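Local atomic coordinates of beta subunit of photoactivated adenylyl cyclase (Beggiatoa sp. PS, PDB entry 5M2A), a protein that probably senses blue light through a flavin-binding BLUF domain and, once illuminated, makes cyclic AMP from ATP with its adenylyl cyclase domain. Residues S185-I190 and L223-E228; I11-G16 and R73-L78; I310-H315 and I324-V329; M4-V9 and G56-V61. All blocks are in the same frame, centred on the assembly; numbering follows the deposited sequence.

Strand 5-14 enters first and serves two contacts. Its start meets the beginning of helix 58-69 in interaction 4, and its end pairs with 73-78 in interaction 2, so the two closures cross: 56-61 comes back to the N terminus before 73-78 returns to 11-16. Together they tie helix and sheet of the blue-light-sensing part about one strand. Interaction 1 follows, joining 185-190 and 223-228, on helices 173-193 and 215-235 of the cyclase part, across 32 intervening residues. Interaction 3, a beta hairpin closing a loop of eight residues, comes last in series; no contacts nest. The two cyclase contacts touch where Leu223 CD2 lies 4.3 Å from Val329 CG2.

Interaction 1: S185-I190 and L223-E228; sequences SICTRI and LDIISE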
# COMPACT_ATOMS: atom_id res chain seq x y z
N SER A 185 -1.29 14.71 -4.33
CA SER A 185 0.00 15.09 -4.89
C SER A 185 0.67 16.18 -4.06
O SER A 185 1.87 16.12 -3.78
CB SER A 185 -0.17 15.56 -6.34
OG SER A 185 1.07 15.87 -6.94
N ILE A 186 -0.11 17.19 -3.66
CA ILE A 186 0.44 18.29 -2.88
C ILE A 186 0.89 17.80 -1.51
O ILE A 186 2.00 18.10 -1.07
CB ILE A 186 -0.62 19.40 -2.74
CG1 ILE A 186 -0.82 20.11 -4.07
CG2 ILE A 186 -0.22 20.41 -1.63
CD1 ILE A 186 -2.08 20.98 -4.12
N CYS A 187 0.04 17.05 -0.83
CA CYS A 187 0.39 16.57 0.51
C CYS A 187 1.63 15.70 0.46
O CYS A 187 2.57 15.89 1.24
CB CYS A 187 -0.77 15.81 1.13
SG CYS A 187 -2.21 16.85 1.54
N THR A 188 1.66 14.74 -0.46
CA THR A 188 2.79 13.82 -0.52
C THR A 188 4.10 14.54 -0.82
O THR A 188 5.14 14.25 -0.21
CB THR A 188 2.52 12.75 -1.58
OG1 THR A 188 1.34 12.04 -1.23
CG2 THR A 188 3.69 11.77 -1.68
N ARG A 189 4.08 15.47 -1.77
CA ARG A 189 5.30 16.20 -2.11
C ARG A 189 5.85 16.93 -0.89
O ARG A 189 7.05 16.86 -0.60
CB ARG A 189 5.04 17.17 -3.26
CG ARG A 189 6.22 18.09 -3.55
CD ARG A 189 6.01 18.95 -4.79
NE ARG A 189 4.64 19.43 -4.91
CZ ARG A 189 4.18 20.54 -4.32
NH1 ARG A 189 4.98 21.29 -3.56
NH2 ARG A 189 2.91 20.90 -4.50
N ILE A 190 4.98 17.62 -0.16
CA ILE A 190 5.44 18.47 0.92
C ILE A 190 5.87 17.64 2.12
O ILE A 190 6.92 17.89 2.71
CB ILE A 190 4.35 19.50 1.29
CG1 ILE A 190 4.16 20.46 0.10
CG2 ILE A 190 4.73 20.27 2.55
CD1 ILE A 190 2.99 21.43 0.25
N LEU A 223 1.46 23.77 7.64
CA LEU A 223 1.21 25.14 7.18
C LEU A 223 1.47 25.27 5.68
O LEU A 223 0.76 25.99 4.98
CB LEU A 223 2.08 26.12 7.96
CG LEU A 223 1.83 26.08 9.46
CD1 LEU A 223 2.90 26.90 10.19
CD2 LEU A 223 0.43 26.61 9.77
N ASP A 224 2.50 24.59 5.19
CA ASP A 224 2.80 24.66 3.76
C ASP A 224 1.67 24.05 2.94
O ASP A 224 1.33 24.57 1.86
CB ASP A 224 4.13 23.96 3.45
CG ASP A 224 5.33 24.82 3.80
OD1 ASP A 224 5.14 25.91 4.38
OD2 ASP A 224 6.48 24.40 3.50
N ILE A 225 1.09 22.94 3.41
CA ILE A 225 -0.07 22.35 2.75
C ILE A 225 -1.20 23.37 2.68
O ILE A 225 -1.78 23.63 1.61
CB ILE A 225 -0.54 21.09 3.49
CG1 ILE A 225 0.51 20.00 3.42
CG2 ILE A 225 -1.87 20.60 2.92
CD1 ILE A 225 0.81 19.59 2.06
N ILE A 226 -1.55 23.93 3.84
CA ILE A 226 -2.61 24.92 3.90
C ILE A 226 -2.31 26.08 2.95
O ILE A 226 -3.19 26.54 2.21
CB ILE A 226 -2.77 25.41 5.34
CG1 ILE A 226 -3.28 24.27 6.23
CG2 ILE A 226 -3.65 26.68 5.42
CD1 ILE A 226 -3.07 24.54 7.72
N SER A 227 -1.06 26.54 2.96
CA SER A 227 -0.68 27.68 2.13
C SER A 227 -0.81 27.35 0.65
O SER A 227 -1.30 28.17 -0.14
CB SER A 227 0.75 28.11 2.46
OG SER A 227 1.20 29.12 1.57
N GLU A 228 -0.38 26.15 0.25
CA GLU A 228 -0.45 25.79 -1.16
C GLU A 228 -1.90 25.65 -1.61
O GLU A 228 -2.23 26.02 -2.75
CB GLU A 228 0.32 24.50 -1.42
CG GLU A 228 1.83 24.70 -1.36
CD GLU A 228 2.58 23.78 -2.33
OE1 GLU A 228 1.92 23.12 -3.16
OE2 GLU A 228 3.83 23.73 -2.27
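Ile225 of helix 215-235 packs its side chain against Ile186, Cys187 and Ile190 of helix 173-193. It is modelled in two conformers; in the one described here CD1 rests against Cys187 CA and touches both Ile190 and Ile186, with Ile186 CG2 at 3.9 Å. Beside it, CG2 of Ile225 faces the sulphur of Cys187, SG, at 4.0 Å. The helices run roughly antiparallel, their short axes 9.8 Å apart at an angle of 145°. Further from this centre, Ile190 CG2 packs on Asp224 CB at 3.8 Å, while the Asp224 carboxylate turns to the hydroxyl of Tyr194. Ile190 also meets Glu228 tip to tip, CD1 coming within 3.5 Å of OE2.

The polar edge is a salt bridge. Arg189 grips Glu228 end-on with both terminal nitrogens: NH2 donates to OE1 at 2.8 Å and NH1 to OE2 at 3.0 Å. Each carboxylate oxygen is met on its syn side, and the two flat groups lie only 19° from coplanar. CG of Arg189 stands anti to the backbone N (chi1 173°), and the chain bends further out at chi3, which sets NE.

Thr188 turns from this contact to strand 197-202, and Ile225 also touches Thr247 of strand 247-258, which places the helix pair against the cyclase sheet. A bidentate, nearly planar ion pair fixes the rotation of both charged groups, and it closes the exposed edge of the apolar seam with charges that would probably largely offset each other.

Interaction 2: I11-G16 and R73-L78; sequences ISKISG and RHTNIL. With FMN (flavin mononucleotide), chain F.
Ile11 pairs with Leu78 (Ile11 N to Leu78 O 3.0 Å) and Lys13 with Thr75 (Thr75 N to Lys13 O 2.7 Å) in antiparallel hydrogen-bonded fashion, and a one-residue shift between the pairs makes a beta bulge where the returning chain turns a corner at Asn76.

Among the side chains His74 is central. With its CG between the backbone N and the carbonyl carbon (chi1 62°), the ring lies beside Ser12, whose OG meets ND1 at the ring edge, in plane, in a 2.9 Å hydrogen bond. The far nitrogen, NE2, is bonded to Ile68 O, so the ring is held from two directions. Ile77 CD1 lies over one face, toward the rim; on the opposite face the flavin methyl C8M sits over the centre, 3.8 Å above the plane. Arg73 places NH2 3.2 Å from O3' of the ribityl chain, with that oxygen in the guanidinium plane, while Asp71 forms a salt bridge with NH2. Bulged strand pairing thus presents Arg73 and His74 to the dimethylbenzene end and ribityl chain of the flavin in the pocket of a BLUF domain.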
# COMPACT_ATOMS: atom_id res chain seq x y z
N ILE A 11 18.75 0.20 -9.40
CA ILE A 11 18.14 0.57 -10.67
C ILE A 11 17.85 2.07 -10.65
O ILE A 11 17.73 2.70 -9.59
CB ILE A 11 16.86 -0.22 -10.95
CG1 ILE A 11 15.87 -0.04 -9.80
CG2 ILE A 11 17.18 -1.68 -11.14
CD1 ILE A 11 14.59 -0.81 -9.99
N SER A 12 17.75 2.64 -11.84
CA SER A 12 17.50 4.07 -11.96
C SER A 12 16.83 4.36 -13.29
O SER A 12 16.85 3.54 -14.21
CB SER A 12 18.79 4.88 -11.82
OG SER A 12 19.60 4.72 -12.97
N LYS A 13 16.24 5.54 -13.37
CA LYS A 13 15.65 6.06 -14.60
C LYS A 13 16.64 7.00 -15.26
O LYS A 13 17.11 7.95 -14.63
CB LYS A 13 14.34 6.79 -14.32
CG LYS A 13 13.63 7.29 -15.56
CD LYS A 13 12.31 7.96 -15.21
CE LYS A 13 11.61 8.49 -16.44
NZ LYS A 13 10.31 9.16 -16.12
N ILE A 14 16.94 6.74 -16.53
CA ILE A 14 17.83 7.62 -17.29
C ILE A 14 17.15 8.96 -17.49
O ILE A 14 16.01 9.04 -17.96
CB ILE A 14 18.19 6.97 -18.63
CG1 ILE A 14 18.71 5.55 -18.40
CG2 ILE A 14 19.21 7.82 -19.37
CD1 ILE A 14 19.00 4.79 -19.68
N SER A 15 17.85 10.04 -17.12
CA SER A 15 17.30 11.39 -17.25
C SER A 15 17.19 11.78 -18.71
O SER A 15 18.21 11.84 -19.42
CB SER A 15 18.17 12.39 -16.50
OG SER A 15 18.16 12.14 -15.10
N GLY A 16 15.97 12.05 -19.17
CA GLY A 16 15.74 12.42 -20.55
C GLY A 16 16.22 11.35 -21.51
O GLY A 16 16.24 10.15 -21.19
N ARG A 73 22.47 12.56 -14.55
CA ARG A 73 22.07 11.79 -15.72
C ARG A 73 21.06 10.69 -15.41
O ARG A 73 20.62 10.00 -16.34
CB ARG A 73 23.32 11.19 -16.40
CG ARG A 73 24.17 12.24 -17.11
CD ARG A 73 25.55 11.71 -17.49
NE ARG A 73 26.44 11.63 -16.33
CZ ARG A 73 27.76 11.47 -16.40
NH1 ARG A 73 28.35 11.36 -17.58
NH2 ARG A 73 28.48 11.42 -15.29
N HIS A 74 20.67 10.52 -14.15
CA HIS A 74 19.62 9.56 -13.84
C HIS A 74 18.87 10.02 -12.60
O HIS A 74 19.31 10.91 -11.87
CB HIS A 74 20.18 8.14 -13.69
CG HIS A 74 21.16 7.97 -12.57
ND1 HIS A 74 21.49 6.74 -12.05
CD2 HIS A 74 21.89 8.88 -11.87
CE1 HIS A 74 22.37 6.89 -11.08
NE2 HIS A 74 22.63 8.18 -10.95
N THR A 75 17.71 9.40 -12.38
CA THR A 75 16.80 9.82 -11.32
C THR A 75 16.01 8.59 -10.87
O THR A 75 16.15 7.51 -11.43
CB THR A 75 15.87 10.93 -11.80
OG1 THR A 75 15.14 11.46 -10.69
CG2 THR A 75 14.89 10.40 -12.84
N ASN A 76 15.17 8.79 -9.85
CA ASN A 76 14.40 7.70 -9.25
C ASN A 76 15.29 6.50 -8.95
O ASN A 76 15.05 5.37 -9.39
CB ASN A 76 13.21 7.30 -10.13
CG ASN A 76 12.20 6.43 -9.40
OD1 ASN A 76 11.43 5.68 -10.01
ND2 ASN A 76 12.20 6.52 -8.07
N ILE A 77 16.36 6.76 -8.20
CA ILE A 77 17.34 5.72 -7.89
C ILE A 77 16.85 4.88 -6.72
O ILE A 77 16.48 5.42 -5.67
CB ILE A 77 18.71 6.35 -7.60
CG1 ILE A 77 19.17 7.19 -8.79
CG2 ILE A 77 19.72 5.27 -7.24
CD1 ILE A 77 20.30 8.15 -8.46
N LEU A 78 16.85 3.56 -6.90
CA LEU A 78 16.47 2.64 -5.84
C LEU A 78 17.52 1.55 -5.74
O LEU A 78 17.71 0.77 -6.68
CB LEU A 78 15.08 2.04 -6.08
CG LEU A 78 14.66 0.96 -5.08
CD1 LEU A 78 14.60 1.52 -3.67
CD2 LEU A 78 13.33 0.33 -5.46
N1 FMN F . 31.55 6.90 -11.69
C2 FMN F . 32.52 6.02 -11.24
O2 FMN F . 33.61 6.45 -10.88
N3 FMN F . 32.26 4.66 -11.19
C4 FMN F . 31.04 4.18 -11.59
O4 FMN F . 30.81 2.97 -11.55
C4A FMN F . 30.06 5.06 -12.04
N5 FMN F . 28.85 4.55 -12.44
C5A FMN F . 27.87 5.41 -12.88
C6 FMN F . 26.65 4.89 -13.28
C7 FMN F . 25.65 5.74 -13.73
C7M FMN F . 24.34 5.15 -14.16
C8 FMN F . 25.88 7.11 -13.79
C8M FMN F . 24.82 8.04 -14.28
C9 FMN F . 27.11 7.63 -13.39
C9A FMN F . 28.11 6.78 -12.94
N10 FMN F . 29.33 7.29 -12.54
C10 FMN F . 30.31 6.42 -12.09
C1' FMN F . 29.57 8.77 -12.63
C2' FMN F . 29.73 9.47 -11.28
O2' FMN F . 28.46 9.86 -10.81
C3' FMN F . 30.61 10.70 -11.47
O3' FMN F . 30.14 11.43 -12.58
C4' FMN F . 32.06 10.28 -11.72
O4' FMN F . 32.52 9.52 -10.62
C5' FMN F . 32.96 11.49 -11.90
O5' FMN F . 32.91 12.28 -10.73
P FMN F . 33.94 13.49 -10.50
O1P FMN F . 35.25 12.91 -10.03
O2P FMN F . 34.14 14.22 -11.81
O3P FMN F . 33.37 14.43 -9.46

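Interaction 3: I310-H315 and I324-V329; sequences INLGAH and IEVYTV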
# COMPACT_ATOMS: atom_id res chain seq x y z
N ILE A 310 -1.00 28.24 20.89
CA ILE A 310 -2.30 28.67 21.39
C ILE A 310 -2.99 27.46 21.99
O ILE A 310 -3.13 26.43 21.33
CB ILE A 310 -3.15 29.30 20.27
CG1 ILE A 310 -2.52 30.62 19.82
CG2 ILE A 310 -4.58 29.50 20.75
CD1 ILE A 310 -3.22 31.28 18.65
N ASN A 311 -3.40 27.58 23.25
CA ASN A 311 -4.07 26.47 23.93
C ASN A 311 -5.56 26.51 23.62
O ASN A 311 -6.25 27.48 23.96
CB ASN A 311 -3.83 26.53 25.43
CG ASN A 311 -4.41 25.34 26.15
OD1 ASN A 311 -5.62 25.24 26.35
ND2 ASN A 311 -3.54 24.40 26.53
N LEU A 312 -6.06 25.44 22.99
CA LEU A 312 -7.46 25.32 22.61
C LEU A 312 -8.26 24.51 23.62
O LEU A 312 -9.36 24.05 23.30
CB LEU A 312 -7.57 24.71 21.22
CG LEU A 312 -6.87 25.55 20.15
CD1 LEU A 312 -6.94 24.88 18.79
CD2 LEU A 312 -7.50 26.94 20.10
N GLY A 313 -7.72 24.30 24.83
CA GLY A 313 -8.46 23.67 25.90
C GLY A 313 -8.47 22.15 25.79
O GLY A 313 -7.96 21.55 24.84
N ALA A 314 -9.08 21.53 26.79
CA ALA A 314 -9.18 20.07 26.82
C ALA A 314 -10.38 19.60 26.01
O ALA A 314 -11.46 20.18 26.07
CB ALA A 314 -9.30 19.58 28.27
N HIS A 315 -10.16 18.54 25.23
CA HIS A 315 -11.20 17.90 24.44
C HIS A 315 -11.10 16.39 24.63
O HIS A 315 -10.00 15.85 24.80
CB HIS A 315 -11.09 18.25 22.95
CG HIS A 315 -11.21 19.72 22.67
ND1 HIS A 315 -12.37 20.28 22.18
CD2 HIS A 315 -10.33 20.73 22.82
CE1 HIS A 315 -12.19 21.58 22.03
NE2 HIS A 315 -10.96 21.88 22.42
N ILE A 324 -7.75 15.41 26.42
CA ILE A 324 -6.39 15.80 26.09
C ILE A 324 -6.36 17.28 25.75
O ILE A 324 -7.29 17.82 25.14
CB ILE A 324 -5.83 14.97 24.91
CG1 ILE A 324 -6.75 15.11 23.70
CG2 ILE A 324 -5.66 13.51 25.30
CD1 ILE A 324 -6.06 14.85 22.39
N GLU A 325 -5.27 17.94 26.15
CA GLU A 325 -5.06 19.33 25.79
C GLU A 325 -4.81 19.45 24.29
O GLU A 325 -4.00 18.71 23.73
CB GLU A 325 -3.87 19.91 26.56
CG GLU A 325 -4.20 20.27 27.99
CD GLU A 325 -5.32 21.29 28.08
OE1 GLU A 325 -5.13 22.43 27.61
OE2 GLU A 325 -6.39 20.94 28.61
N VAL A 326 -5.51 20.37 23.64
CA VAL A 326 -5.34 20.61 22.21
C VAL A 326 -4.63 21.94 22.02
O VAL A 326 -4.96 22.93 22.69
CB VAL A 326 -6.68 20.60 21.47
CG1 VAL A 326 -6.46 20.89 19.99
CG2 VAL A 326 -7.37 19.27 21.68
N TYR A 327 -3.66 21.96 21.12
CA TYR A 327 -2.91 23.16 20.80
C TYR A 327 -2.97 23.42 19.30
O TYR A 327 -3.30 22.54 18.50
CB TYR A 327 -1.44 23.04 21.22
CG TYR A 327 -1.23 23.03 22.70
CD1 TYR A 327 -1.26 21.84 23.42
CD2 TYR A 327 -1.01 24.21 23.39
CE1 TYR A 327 -1.07 21.83 24.80
CE2 TYR A 327 -0.82 24.21 24.76
CZ TYR A 327 -0.85 23.03 25.45
OH TYR A 327 -0.66 23.05 26.81
N THR A 328 -2.59 24.64 18.95
CA THR A 328 -2.38 25.03 17.57
C THR A 328 -1.28 26.08 17.55
O THR A 328 -0.68 26.39 18.59
CB THR A 328 -3.68 25.52 16.93
OG1 THR A 328 -3.47 25.74 15.53
CG2 THR A 328 -4.14 26.82 17.58
N VAL A 329 -1.01 26.63 16.37
CA VAL A 329 -0.13 27.78 16.24
C VAL A 329 -0.92 28.92 15.63
O VAL A 329 -1.88 28.71 14.88
CB VAL A 329 1.15 27.47 15.42
CG1 VAL A 329 2.01 26.40 16.14
CG2 VAL A 329 0.80 26.99 14.01
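Ile310 and Thr328 form one end of a beta hairpin at the rim of the cyclase sheet, where strand 324-329 lies between 309-315 and strand 293-296. The ladder is interrupted by a beta bulge: Leu312 N donates to Val326 O at 2.8 Å, yet Val326 N turns to Gly313 O at 3.0 Å, so two residues face one. Gly313 takes a positive phi (81°), a conformation easily reached without a side chain.

On the face of Asn311 and Tyr327, the Asn311 amide works in two directions. With CG anti to the backbone N (chi1 -175°), OD1 accepts from Gly313 N at 2.8 Å, an Asx turn that braces the bulge, and ND2 donates to Glu325 OE1 at 2.8 Å, nearly along its C-O axis. Amide and carboxylate are almost coplanar, 16° apart, whereas the amide stands nearly perpendicular to the Tyr327 ring. An alanine in place of Glu325 would probably leave Asn311 ND2 without this acceptor and the amide less firmly fixed in rotation.

Away from the Asn311 amide, the contacts are largely apolar. Leu312 CD1 packs on Thr328 CG2 at 3.6 Å, and Val326 touches Leu282 and Leu285 of helix 274-285. The Thr328 hydroxyl is bonded to Leu293 O. His315 crosses Val326 at about a right angle, its CD2 3.5 Å from CG2, while its NE2 donates to Leu312 O at 2.8 Å.

Interaction 4: M4-V9 and G56-V61; sequences MMKRLV and GENEKV
Lys6 and Gly56 exchange two backbone hydrogen bonds, Lys6 N to Gly56 O at 2.8 Å and Gly56 N to Lys6 O at 3.1 Å. They form an antiparallel hydrogen-bonded pair at the point where the chain leaves strand 49-55. Glu57 follows at the N-cap position, and Asn58 N, at the start of helix 58-69, donates to Met4 O at 3.3 Å. The carbonyl just before the strand thereby accepts from a backbone N-H of the first helical turn. Gly56 has backbone angles (phi 156°) at which a CB would collide with the carbonyl oxygen of the residue before and press on Val61.

The Asn58 side chain supplies the looser polar contacts. Its ND2 makes a weak hydrogen bond to Met4 SD at 3.7 Å, crossing the methionine obliquely. OD1 rests against the aliphatic start of Lys6, 3.2 Å from CB. An alanine here would probably leave Met4 SD without its weak donor and open a gap beside the Lys6 stem.

Apolar contact completes the joint. Leu8 and Val61 slide past each other in opposite directions, CD2 to CG1 at 3.6 Å. Lys6 CG, between the backbone N and the carbonyl carbon (chi1 68°), lies close to Asn58 OD1 and 4.0 Å from Val61 CB.

The turn at Gly56 lets helix 58-69 fold back over the BLUF sheet, and backbone bonds set the register between strand and helix start. Lys6 serves both chemistries, its methylene stem packing on Val61 and its ammonium forming a salt bridge with Asp62.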
# COMPACT_ATOMS: atom_id res chain seq x y z
N MET A 4 37.39 -5.68 4.18
CA MET A 4 36.07 -6.24 3.92
C MET A 4 35.42 -5.60 2.70
O MET A 4 35.54 -4.39 2.49
CB MET A 4 35.17 -6.08 5.15
CG MET A 4 33.78 -6.66 4.97
SD MET A 4 32.72 -6.46 6.42
CE MET A 4 33.61 -7.45 7.62
N MET A 5 34.72 -6.40 1.91
CA MET A 5 34.09 -5.94 0.68
C MET A 5 32.57 -6.08 0.73
O MET A 5 32.03 -6.93 1.44
CB MET A 5 34.63 -6.70 -0.54
CG MET A 5 36.09 -6.46 -0.84
SD MET A 5 36.55 -7.28 -2.39
CE MET A 5 36.30 -9.00 -1.93
N LYS A 6 31.90 -5.25 -0.06
CA LYS A 6 30.45 -5.30 -0.19
C LYS A 6 30.07 -5.23 -1.66
O LYS A 6 30.88 -4.88 -2.52
CB LYS A 6 29.77 -4.17 0.59
CG LYS A 6 30.04 -2.80 -0.02
CD LYS A 6 29.51 -1.69 0.85
CE LYS A 6 28.00 -1.70 0.92
NZ LYS A 6 27.50 -0.64 1.83
N ARG A 7 28.81 -5.55 -1.94
CA ARG A 7 28.28 -5.48 -3.29
C ARG A 7 26.87 -4.91 -3.22
O ARG A 7 26.04 -5.40 -2.44
CB ARG A 7 28.29 -6.85 -3.96
CG ARG A 7 27.67 -6.89 -5.35
CD ARG A 7 28.08 -8.15 -6.09
NE ARG A 7 27.86 -9.35 -5.29
CZ ARG A 7 28.83 -10.15 -4.85
NH1 ARG A 7 30.09 -9.88 -5.14
NH2 ARG A 7 28.53 -11.22 -4.12
N LEU A 8 26.60 -3.89 -4.02
CA LEU A 8 25.28 -3.29 -4.09
C LEU A 8 24.76 -3.32 -5.52
O LEU A 8 25.51 -3.31 -6.49
CB LEU A 8 25.29 -1.85 -3.54
CG LEU A 8 26.07 -0.71 -4.20
CD1 LEU A 8 25.33 -0.12 -5.39
CD2 LEU A 8 26.34 0.38 -3.17
N VAL A 9 23.43 -3.36 -5.63
CA VAL A 9 22.77 -3.36 -6.93
C VAL A 9 21.66 -2.33 -6.85
O VAL A 9 20.96 -2.26 -5.83
CB VAL A 9 22.20 -4.74 -7.29
CG1 VAL A 9 21.61 -4.73 -8.69
CG2 VAL A 9 23.26 -5.82 -7.16
N GLY A 56 33.42 -3.93 -4.05
CA GLY A 56 34.72 -3.46 -3.59
C GLY A 56 34.66 -3.24 -2.09
O GLY A 56 33.64 -3.49 -1.45
N GLU A 57 35.78 -2.76 -1.55
CA GLU A 57 35.83 -2.47 -0.12
C GLU A 57 34.75 -1.45 0.24
O GLU A 57 34.44 -0.54 -0.54
CB GLU A 57 37.22 -1.97 0.28
CG GLU A 57 38.15 -3.10 0.68
CD GLU A 57 39.59 -2.65 0.84
OE1 GLU A 57 39.90 -1.51 0.45
OE2 GLU A 57 40.40 -3.44 1.36
N ASN A 58 34.17 -1.62 1.43
CA ASN A 58 32.93 -0.93 1.77
C ASN A 58 33.07 0.58 1.68
O ASN A 58 32.19 1.26 1.15
CB ASN A 58 32.48 -1.34 3.18
CG ASN A 58 32.46 -2.84 3.36
OD1 ASN A 58 32.36 -3.59 2.40
ND2 ASN A 58 32.54 -3.28 4.61
N GLU A 59 34.17 1.13 2.19
CA GLU A 59 34.34 2.58 2.16
C GLU A 59 34.43 3.09 0.73
O GLU A 59 33.84 4.12 0.39
CB GLU A 59 35.58 2.99 2.95
CG GLU A 59 35.65 4.48 3.23
CD GLU A 59 36.75 4.85 4.21
OE1 GLU A 59 37.84 4.23 4.15
OE2 GLU A 59 36.53 5.75 5.04
N LYS A 60 35.16 2.38 -0.14
CA LYS A 60 35.29 2.80 -1.53
C LYS A 60 33.95 2.74 -2.26
O LYS A 60 33.63 3.62 -3.06
CB LYS A 60 36.33 1.95 -2.24
CG LYS A 60 37.71 2.01 -1.60
CD LYS A 60 38.27 3.42 -1.63
CE LYS A 60 39.67 3.46 -1.04
NZ LYS A 60 40.31 4.80 -1.22
N VAL A 61 33.15 1.70 -1.98
CA VAL A 61 31.86 1.57 -2.66
C VAL A 61 30.89 2.63 -2.17
O VAL A 61 30.12 3.20 -2.97
CB VAL A 61 31.30 0.15 -2.46
CG1 VAL A 61 29.89 0.05 -3.01
CG2 VAL A 61 32.19 -0.87 -3.14